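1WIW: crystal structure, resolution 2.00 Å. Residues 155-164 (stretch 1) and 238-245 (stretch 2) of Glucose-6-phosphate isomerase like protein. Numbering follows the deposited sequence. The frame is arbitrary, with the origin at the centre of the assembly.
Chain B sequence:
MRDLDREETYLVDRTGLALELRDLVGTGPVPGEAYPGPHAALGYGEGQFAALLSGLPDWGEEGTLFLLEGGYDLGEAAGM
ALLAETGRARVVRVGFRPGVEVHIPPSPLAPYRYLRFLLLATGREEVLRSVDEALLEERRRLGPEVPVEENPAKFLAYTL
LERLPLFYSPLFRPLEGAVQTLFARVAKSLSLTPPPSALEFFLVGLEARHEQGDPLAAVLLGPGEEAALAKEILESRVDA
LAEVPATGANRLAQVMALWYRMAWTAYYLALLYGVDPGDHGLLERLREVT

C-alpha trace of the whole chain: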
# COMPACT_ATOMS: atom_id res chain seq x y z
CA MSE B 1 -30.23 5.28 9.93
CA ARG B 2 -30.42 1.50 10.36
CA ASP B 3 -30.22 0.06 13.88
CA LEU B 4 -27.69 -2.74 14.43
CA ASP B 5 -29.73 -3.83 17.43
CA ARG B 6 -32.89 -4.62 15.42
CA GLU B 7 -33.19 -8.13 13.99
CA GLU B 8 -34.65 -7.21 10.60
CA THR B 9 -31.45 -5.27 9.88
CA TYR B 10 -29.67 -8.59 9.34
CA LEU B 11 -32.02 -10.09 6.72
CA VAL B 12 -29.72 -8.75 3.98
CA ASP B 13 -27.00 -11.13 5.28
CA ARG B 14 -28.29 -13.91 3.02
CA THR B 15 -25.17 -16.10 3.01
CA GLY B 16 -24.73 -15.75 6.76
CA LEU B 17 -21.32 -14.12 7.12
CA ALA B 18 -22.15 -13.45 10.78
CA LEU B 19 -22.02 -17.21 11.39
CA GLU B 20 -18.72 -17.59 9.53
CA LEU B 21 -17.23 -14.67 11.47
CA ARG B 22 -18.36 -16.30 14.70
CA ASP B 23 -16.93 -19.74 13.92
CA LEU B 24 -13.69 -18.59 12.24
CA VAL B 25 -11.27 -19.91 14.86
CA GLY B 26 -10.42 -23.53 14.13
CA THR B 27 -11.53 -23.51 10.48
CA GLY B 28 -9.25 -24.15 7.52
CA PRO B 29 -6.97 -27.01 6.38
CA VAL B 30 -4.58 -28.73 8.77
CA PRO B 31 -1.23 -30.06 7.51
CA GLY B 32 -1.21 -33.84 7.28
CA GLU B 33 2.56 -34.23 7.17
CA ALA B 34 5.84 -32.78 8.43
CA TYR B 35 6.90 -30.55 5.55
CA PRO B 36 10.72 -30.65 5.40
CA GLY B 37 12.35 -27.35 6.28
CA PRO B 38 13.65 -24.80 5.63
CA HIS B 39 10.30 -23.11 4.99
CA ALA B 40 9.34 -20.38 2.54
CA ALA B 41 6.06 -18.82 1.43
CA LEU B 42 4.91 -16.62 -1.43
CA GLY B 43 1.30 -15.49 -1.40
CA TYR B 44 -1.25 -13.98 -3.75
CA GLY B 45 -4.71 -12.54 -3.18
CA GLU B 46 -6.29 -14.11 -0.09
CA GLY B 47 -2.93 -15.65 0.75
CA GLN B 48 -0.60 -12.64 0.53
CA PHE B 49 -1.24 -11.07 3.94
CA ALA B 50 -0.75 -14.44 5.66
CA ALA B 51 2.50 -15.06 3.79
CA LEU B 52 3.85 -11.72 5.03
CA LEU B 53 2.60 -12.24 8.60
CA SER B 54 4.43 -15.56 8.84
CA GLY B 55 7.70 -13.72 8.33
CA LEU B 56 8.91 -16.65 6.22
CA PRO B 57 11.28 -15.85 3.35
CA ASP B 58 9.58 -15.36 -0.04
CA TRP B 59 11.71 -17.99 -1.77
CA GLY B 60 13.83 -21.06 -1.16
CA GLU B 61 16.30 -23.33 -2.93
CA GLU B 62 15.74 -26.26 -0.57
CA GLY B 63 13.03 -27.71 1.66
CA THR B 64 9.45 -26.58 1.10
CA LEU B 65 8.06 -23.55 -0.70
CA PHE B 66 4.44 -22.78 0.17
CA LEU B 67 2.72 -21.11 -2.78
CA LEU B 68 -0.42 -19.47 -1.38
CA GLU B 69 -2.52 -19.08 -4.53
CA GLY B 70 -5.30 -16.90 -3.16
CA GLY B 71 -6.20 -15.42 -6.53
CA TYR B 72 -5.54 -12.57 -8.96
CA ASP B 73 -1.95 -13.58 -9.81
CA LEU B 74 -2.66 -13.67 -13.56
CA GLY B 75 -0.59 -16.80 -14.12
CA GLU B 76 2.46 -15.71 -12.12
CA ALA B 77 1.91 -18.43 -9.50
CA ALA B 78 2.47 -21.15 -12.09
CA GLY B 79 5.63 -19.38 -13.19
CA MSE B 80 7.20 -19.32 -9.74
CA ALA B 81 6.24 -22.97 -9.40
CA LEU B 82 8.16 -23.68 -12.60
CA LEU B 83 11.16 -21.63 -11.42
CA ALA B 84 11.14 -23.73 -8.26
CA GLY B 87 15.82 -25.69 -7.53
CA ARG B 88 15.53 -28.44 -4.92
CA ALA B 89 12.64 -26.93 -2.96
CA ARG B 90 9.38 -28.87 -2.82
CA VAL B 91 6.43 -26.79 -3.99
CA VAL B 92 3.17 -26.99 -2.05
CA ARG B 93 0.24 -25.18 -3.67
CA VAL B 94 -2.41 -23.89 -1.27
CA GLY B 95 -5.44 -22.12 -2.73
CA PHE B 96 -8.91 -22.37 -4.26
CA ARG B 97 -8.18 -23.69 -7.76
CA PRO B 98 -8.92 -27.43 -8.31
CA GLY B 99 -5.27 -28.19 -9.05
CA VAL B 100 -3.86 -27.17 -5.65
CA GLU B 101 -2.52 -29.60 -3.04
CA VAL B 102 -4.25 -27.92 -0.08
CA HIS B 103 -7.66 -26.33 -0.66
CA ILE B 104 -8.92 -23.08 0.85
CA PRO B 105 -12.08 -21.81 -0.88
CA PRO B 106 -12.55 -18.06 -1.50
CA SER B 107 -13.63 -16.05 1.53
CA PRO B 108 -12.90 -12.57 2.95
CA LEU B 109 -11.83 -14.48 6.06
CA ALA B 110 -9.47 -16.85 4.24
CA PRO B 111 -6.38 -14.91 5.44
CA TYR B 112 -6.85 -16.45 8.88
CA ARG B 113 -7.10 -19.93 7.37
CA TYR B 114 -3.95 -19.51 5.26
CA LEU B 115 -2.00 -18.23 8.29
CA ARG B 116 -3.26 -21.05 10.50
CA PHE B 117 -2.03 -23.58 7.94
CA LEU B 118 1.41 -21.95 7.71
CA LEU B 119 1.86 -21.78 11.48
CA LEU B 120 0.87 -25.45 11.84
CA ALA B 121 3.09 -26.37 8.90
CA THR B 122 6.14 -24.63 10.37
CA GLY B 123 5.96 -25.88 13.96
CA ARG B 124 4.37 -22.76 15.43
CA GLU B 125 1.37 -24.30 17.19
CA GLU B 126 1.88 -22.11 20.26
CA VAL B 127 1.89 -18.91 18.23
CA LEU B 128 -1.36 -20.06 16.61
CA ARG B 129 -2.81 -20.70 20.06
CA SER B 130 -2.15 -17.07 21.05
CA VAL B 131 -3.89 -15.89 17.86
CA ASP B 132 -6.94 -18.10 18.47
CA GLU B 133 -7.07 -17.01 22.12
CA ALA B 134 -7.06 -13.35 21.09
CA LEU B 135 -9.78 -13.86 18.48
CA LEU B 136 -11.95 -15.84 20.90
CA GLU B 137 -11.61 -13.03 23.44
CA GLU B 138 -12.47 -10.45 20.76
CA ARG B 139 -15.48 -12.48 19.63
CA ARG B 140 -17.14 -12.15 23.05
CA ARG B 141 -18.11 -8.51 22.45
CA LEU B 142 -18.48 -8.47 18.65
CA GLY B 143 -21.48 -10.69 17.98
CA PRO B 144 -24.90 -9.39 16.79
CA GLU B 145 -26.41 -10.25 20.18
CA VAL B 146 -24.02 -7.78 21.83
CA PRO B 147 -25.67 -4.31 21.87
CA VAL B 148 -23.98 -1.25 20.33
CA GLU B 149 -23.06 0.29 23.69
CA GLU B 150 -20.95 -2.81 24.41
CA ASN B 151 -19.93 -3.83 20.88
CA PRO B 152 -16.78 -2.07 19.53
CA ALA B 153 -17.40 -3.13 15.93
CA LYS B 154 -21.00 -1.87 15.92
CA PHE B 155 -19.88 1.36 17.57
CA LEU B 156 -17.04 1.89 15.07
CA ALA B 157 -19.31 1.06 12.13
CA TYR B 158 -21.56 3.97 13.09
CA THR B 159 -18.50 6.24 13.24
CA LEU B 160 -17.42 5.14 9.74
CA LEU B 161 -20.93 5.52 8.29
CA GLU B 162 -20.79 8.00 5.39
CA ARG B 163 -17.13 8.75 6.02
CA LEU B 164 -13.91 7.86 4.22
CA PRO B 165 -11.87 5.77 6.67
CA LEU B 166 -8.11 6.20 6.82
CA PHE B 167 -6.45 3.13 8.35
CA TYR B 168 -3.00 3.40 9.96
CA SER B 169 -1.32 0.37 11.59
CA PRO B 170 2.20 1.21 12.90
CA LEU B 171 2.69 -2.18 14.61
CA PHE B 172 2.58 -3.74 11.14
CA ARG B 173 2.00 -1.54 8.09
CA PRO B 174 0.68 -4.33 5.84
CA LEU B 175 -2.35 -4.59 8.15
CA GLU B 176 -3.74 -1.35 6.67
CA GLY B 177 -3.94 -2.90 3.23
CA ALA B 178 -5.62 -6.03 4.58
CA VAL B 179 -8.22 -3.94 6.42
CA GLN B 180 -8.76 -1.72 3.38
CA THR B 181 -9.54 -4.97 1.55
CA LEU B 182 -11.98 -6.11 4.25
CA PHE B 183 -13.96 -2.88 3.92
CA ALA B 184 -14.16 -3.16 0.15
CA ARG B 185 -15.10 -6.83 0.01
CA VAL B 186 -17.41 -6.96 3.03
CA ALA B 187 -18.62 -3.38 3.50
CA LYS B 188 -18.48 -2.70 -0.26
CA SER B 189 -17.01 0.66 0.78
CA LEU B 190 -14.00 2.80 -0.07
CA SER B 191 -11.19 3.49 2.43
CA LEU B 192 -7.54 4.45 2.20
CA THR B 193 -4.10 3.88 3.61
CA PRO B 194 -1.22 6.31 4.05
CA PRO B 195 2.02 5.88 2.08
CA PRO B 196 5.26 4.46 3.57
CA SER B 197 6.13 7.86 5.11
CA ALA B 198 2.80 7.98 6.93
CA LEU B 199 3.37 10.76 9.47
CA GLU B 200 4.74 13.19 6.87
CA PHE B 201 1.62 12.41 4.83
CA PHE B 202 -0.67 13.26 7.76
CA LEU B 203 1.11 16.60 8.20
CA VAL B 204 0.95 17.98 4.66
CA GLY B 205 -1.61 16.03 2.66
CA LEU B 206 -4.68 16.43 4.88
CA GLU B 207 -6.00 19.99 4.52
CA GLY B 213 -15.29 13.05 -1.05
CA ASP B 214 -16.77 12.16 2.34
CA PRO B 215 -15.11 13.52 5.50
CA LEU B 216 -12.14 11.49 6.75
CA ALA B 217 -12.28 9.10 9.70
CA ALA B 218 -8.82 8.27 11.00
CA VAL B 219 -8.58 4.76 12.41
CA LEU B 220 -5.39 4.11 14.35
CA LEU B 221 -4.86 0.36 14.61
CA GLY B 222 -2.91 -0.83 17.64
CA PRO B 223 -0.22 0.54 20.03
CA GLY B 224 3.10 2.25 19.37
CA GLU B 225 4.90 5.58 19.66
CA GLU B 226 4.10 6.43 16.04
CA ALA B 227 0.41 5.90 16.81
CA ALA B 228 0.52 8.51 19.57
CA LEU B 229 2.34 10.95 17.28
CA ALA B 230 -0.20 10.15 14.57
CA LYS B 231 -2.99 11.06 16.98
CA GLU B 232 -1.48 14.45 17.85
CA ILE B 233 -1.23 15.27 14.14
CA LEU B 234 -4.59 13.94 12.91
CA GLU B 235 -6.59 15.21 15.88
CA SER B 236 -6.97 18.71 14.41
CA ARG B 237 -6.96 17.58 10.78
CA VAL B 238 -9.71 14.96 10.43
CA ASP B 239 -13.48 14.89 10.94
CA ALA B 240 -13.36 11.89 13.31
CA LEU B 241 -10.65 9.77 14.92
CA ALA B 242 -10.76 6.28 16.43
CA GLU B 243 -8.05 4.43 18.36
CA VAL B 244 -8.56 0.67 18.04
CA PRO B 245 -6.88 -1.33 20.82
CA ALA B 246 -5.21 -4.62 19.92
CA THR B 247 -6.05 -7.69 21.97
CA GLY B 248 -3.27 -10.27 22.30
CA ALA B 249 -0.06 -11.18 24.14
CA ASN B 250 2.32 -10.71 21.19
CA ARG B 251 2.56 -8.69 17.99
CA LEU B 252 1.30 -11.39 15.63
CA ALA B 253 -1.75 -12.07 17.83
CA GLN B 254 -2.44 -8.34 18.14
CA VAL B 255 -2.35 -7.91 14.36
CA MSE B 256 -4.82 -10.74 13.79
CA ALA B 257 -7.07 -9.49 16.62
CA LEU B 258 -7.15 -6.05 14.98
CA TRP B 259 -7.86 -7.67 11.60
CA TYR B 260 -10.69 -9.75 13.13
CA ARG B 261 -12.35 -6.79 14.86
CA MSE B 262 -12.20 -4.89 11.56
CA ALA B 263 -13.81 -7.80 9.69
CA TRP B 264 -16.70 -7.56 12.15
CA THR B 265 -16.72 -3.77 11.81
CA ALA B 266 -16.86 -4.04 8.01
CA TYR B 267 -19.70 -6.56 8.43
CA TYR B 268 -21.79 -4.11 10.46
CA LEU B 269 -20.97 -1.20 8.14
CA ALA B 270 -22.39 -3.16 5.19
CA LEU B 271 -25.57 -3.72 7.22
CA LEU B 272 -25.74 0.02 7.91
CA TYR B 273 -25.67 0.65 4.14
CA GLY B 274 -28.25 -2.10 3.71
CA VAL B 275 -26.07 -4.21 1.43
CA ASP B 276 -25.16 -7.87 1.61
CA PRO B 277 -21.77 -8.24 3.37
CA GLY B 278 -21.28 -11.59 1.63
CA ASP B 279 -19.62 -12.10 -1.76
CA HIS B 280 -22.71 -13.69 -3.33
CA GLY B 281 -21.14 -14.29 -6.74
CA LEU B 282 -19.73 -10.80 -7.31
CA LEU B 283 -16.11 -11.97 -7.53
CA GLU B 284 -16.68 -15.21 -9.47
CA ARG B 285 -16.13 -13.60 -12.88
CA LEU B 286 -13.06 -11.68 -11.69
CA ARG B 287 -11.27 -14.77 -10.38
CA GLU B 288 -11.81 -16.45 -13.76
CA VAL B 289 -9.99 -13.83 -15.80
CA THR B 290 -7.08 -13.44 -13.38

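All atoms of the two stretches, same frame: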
# COMPACT_ATOMS: atom_id res chain seq x y z
N PHE B 155 -20.14 -0.04 17.25
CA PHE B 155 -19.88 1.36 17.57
C PHE B 155 -19.02 2.01 16.49
O PHE B 155 -19.34 3.10 16.03
CB PHE B 155 -19.18 1.49 18.93
CG PHE B 155 -19.11 2.90 19.43
CD1 PHE B 155 -20.18 3.47 20.11
CD2 PHE B 155 -17.98 3.69 19.19
CE1 PHE B 155 -20.14 4.80 20.54
CE2 PHE B 155 -17.93 5.02 19.61
CZ PHE B 155 -19.01 5.58 20.29
N LEU B 156 -17.94 1.34 16.09
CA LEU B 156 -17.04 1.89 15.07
C LEU B 156 -17.73 2.01 13.71
O LEU B 156 -17.49 2.95 12.96
CB LEU B 156 -15.78 1.03 14.93
CG LEU B 156 -14.73 1.52 13.92
CD1 LEU B 156 -14.34 2.96 14.26
CD2 LEU B 156 -13.49 0.61 13.95
N ALA B 157 -18.60 1.05 13.40
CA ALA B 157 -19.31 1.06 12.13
C ALA B 157 -20.11 2.36 12.01
O ALA B 157 -20.12 3.00 10.96
CB ALA B 157 -20.24 -0.16 12.03
N TYR B 158 -20.78 2.74 13.09
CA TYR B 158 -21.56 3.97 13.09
C TYR B 158 -20.66 5.18 12.85
O TYR B 158 -21.05 6.13 12.17
CB TYR B 158 -22.31 4.12 14.42
CG TYR B 158 -23.61 3.34 14.46
CD1 TYR B 158 -24.66 3.67 13.60
CD2 TYR B 158 -23.78 2.28 15.34
CE1 TYR B 158 -25.86 2.95 13.62
CE2 TYR B 158 -24.97 1.55 15.36
CZ TYR B 158 -26.00 1.89 14.49
OH TYR B 158 -27.17 1.17 14.50
N THR B 159 -19.45 5.15 13.41
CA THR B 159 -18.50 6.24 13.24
C THR B 159 -18.00 6.34 11.79
O THR B 159 -17.70 7.43 11.29
CB THR B 159 -17.27 6.06 14.15
OG1 THR B 159 -17.68 6.04 15.52
CG2 THR B 159 -16.26 7.18 13.93
N LEU B 160 -17.90 5.19 11.12
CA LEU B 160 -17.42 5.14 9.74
C LEU B 160 -18.54 5.37 8.72
O LEU B 160 -18.27 5.61 7.54
CB LEU B 160 -16.73 3.80 9.49
CG LEU B 160 -15.21 3.69 9.71
CD1 LEU B 160 -14.74 4.65 10.77
CD2 LEU B 160 -14.85 2.25 10.05
N LEU B 161 -19.79 5.32 9.18
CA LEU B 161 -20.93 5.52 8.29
C LEU B 161 -20.84 6.87 7.57
O LEU B 161 -20.74 7.92 8.20
CB LEU B 161 -22.24 5.44 9.08
CG LEU B 161 -23.55 5.72 8.33
CD1 LEU B 161 -23.72 4.74 7.19
CD2 LEU B 161 -24.72 5.62 9.29
N GLU B 162 -20.86 6.81 6.24
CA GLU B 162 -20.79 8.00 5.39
C GLU B 162 -19.51 8.82 5.57
O GLU B 162 -19.52 10.05 5.46
CB GLU B 162 -22.03 8.87 5.60
CG GLU B 162 -23.29 8.20 5.08
CD GLU B 162 -24.53 9.05 5.24
OE1 GLU B 162 -24.54 10.19 4.72
OE2 GLU B 162 -25.49 8.58 5.89
N ARG B 163 -18.43 8.12 5.87
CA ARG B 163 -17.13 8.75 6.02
C ARG B 163 -16.13 7.94 5.21
O ARG B 163 -16.42 6.82 4.81
CB ARG B 163 -16.68 8.79 7.48
CG ARG B 163 -17.36 9.87 8.30
CD ARG B 163 -16.49 10.22 9.50
NE ARG B 163 -17.19 10.00 10.76
CZ ARG B 163 -18.06 10.85 11.28
NH1 ARG B 163 -18.35 11.98 10.65
NH2 ARG B 163 -18.67 10.55 12.42
N LEU B 164 -14.96 8.53 4.96
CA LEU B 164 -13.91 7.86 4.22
C LEU B 164 -12.87 7.47 5.26
O LEU B 164 -12.09 8.30 5.72
CB LEU B 164 -13.28 8.81 3.19
CG LEU B 164 -12.10 8.26 2.39
CD1 LEU B 164 -12.53 7.01 1.65
CD2 LEU B 164 -11.60 9.33 1.42
N VAL B 238 -8.64 15.80 10.97
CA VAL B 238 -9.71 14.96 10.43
C VAL B 238 -11.05 15.14 11.13
O VAL B 238 -11.11 15.60 12.27
CB VAL B 238 -9.32 13.46 10.45
CG1 VAL B 238 -7.96 13.26 9.78
CG2 VAL B 238 -9.30 12.94 11.88
N ASP B 239 -12.11 14.77 10.43
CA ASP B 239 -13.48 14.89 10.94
C ASP B 239 -13.71 14.04 12.19
O ASP B 239 -14.35 14.49 13.14
CB ASP B 239 -14.47 14.48 9.85
CG ASP B 239 -15.90 14.86 10.18
OD1 ASP B 239 -16.78 13.98 10.09
OD2 ASP B 239 -16.14 16.03 10.53
N ALA B 240 -13.21 12.81 12.18
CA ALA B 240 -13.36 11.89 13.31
C ALA B 240 -12.12 11.03 13.45
O ALA B 240 -11.44 10.75 12.46
CB ALA B 240 -14.58 11.01 13.12
N LEU B 241 -11.82 10.60 14.67
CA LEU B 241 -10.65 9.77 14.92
C LEU B 241 -10.95 8.65 15.91
O LEU B 241 -11.54 8.89 16.97
CB LEU B 241 -9.51 10.64 15.44
CG LEU B 241 -8.20 9.97 15.86
CD1 LEU B 241 -7.77 8.96 14.81
CD2 LEU B 241 -7.12 11.03 16.04
N ALA B 242 -10.54 7.43 15.57
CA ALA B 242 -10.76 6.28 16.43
C ALA B 242 -9.45 5.54 16.72
O ALA B 242 -8.64 5.32 15.82
CB ALA B 242 -11.75 5.33 15.78
N GLU B 243 -9.24 5.18 17.98
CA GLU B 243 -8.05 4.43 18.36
C GLU B 243 -8.54 3.01 18.65
O GLU B 243 -9.29 2.80 19.60
CB GLU B 243 -7.41 5.02 19.62
CG GLU B 243 -7.00 6.48 19.47
CD GLU B 243 -6.44 7.06 20.77
OE1 GLU B 243 -5.36 6.62 21.20
OE2 GLU B 243 -7.10 7.94 21.35
N VAL B 244 -8.13 2.05 17.83
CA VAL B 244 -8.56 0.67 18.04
C VAL B 244 -7.50 -0.10 18.82
O VAL B 244 -6.37 -0.27 18.35
CB VAL B 244 -8.80 -0.06 16.69
CG1 VAL B 244 -9.40 -1.44 16.95
CG2 VAL B 244 -9.71 0.77 15.79
N PRO B 245 -7.85 -0.58 20.02
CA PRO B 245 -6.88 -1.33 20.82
C PRO B 245 -6.69 -2.73 20.26
O PRO B 245 -7.62 -3.30 19.68
CB PRO B 245 -7.50 -1.32 22.21
CG PRO B 245 -8.96 -1.38 21.91
CD PRO B 245 -9.11 -0.39 20.76

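The most unusual feature of this contact is the double engagement of R163: its guanidinium is anchored to the end of the preceding helix while it forms a salt bridge to the other stretch. R163 NE donates to the backbone T159 O at 2.7 Å, with an N-H...O angle of 135°, and R163 NH1 lies 2.6 Å from D239 OD1, close enough for strong attraction between opposite charges. The approach of D239 to the guanidinium is oblique. Over one face of the same group sits the methyl of A240, with R163 NE to A240 CB at 3.7 Å, so the flat, weakly hydrated surface of the cation is covered by a small apolar group.

The chain reaches this arrangement through a turn. Helix 155-160 ends, L161 leaves helical phi/psi, and a type II beta turn from L160 to R163 is closed by R163 N donating to L160 O at 3.0 Å. E162, at phi/psi 60/33, takes the positive phi that such a turn requires at its third position.

The helix and strand 240-244 run nearly antiparallel, at 156° between their N-to-C directions, with axes approaching to 9.9 Å. No hydrogen bond crosses between the stretches; away from the salt bridge, side-chain packing joins them. Alternation along the strand directs A240, A242 and V244 toward the helix, whereas L241 points away. On the helix, L156 and T159, three residues apart and thus on a similar side, point toward the strand. L156, with chi1 t and chi2 p, spreads its two methyls along it: L156 CD1 meets A242 CB at 3.8 Å and L156 CD2 meets V244 CG2 at 4.2 Å. T159 contributes its methyl, with T159 CG2 4.3 Å from A240 CB. Together the stretches bury 249 Å², both sides summed.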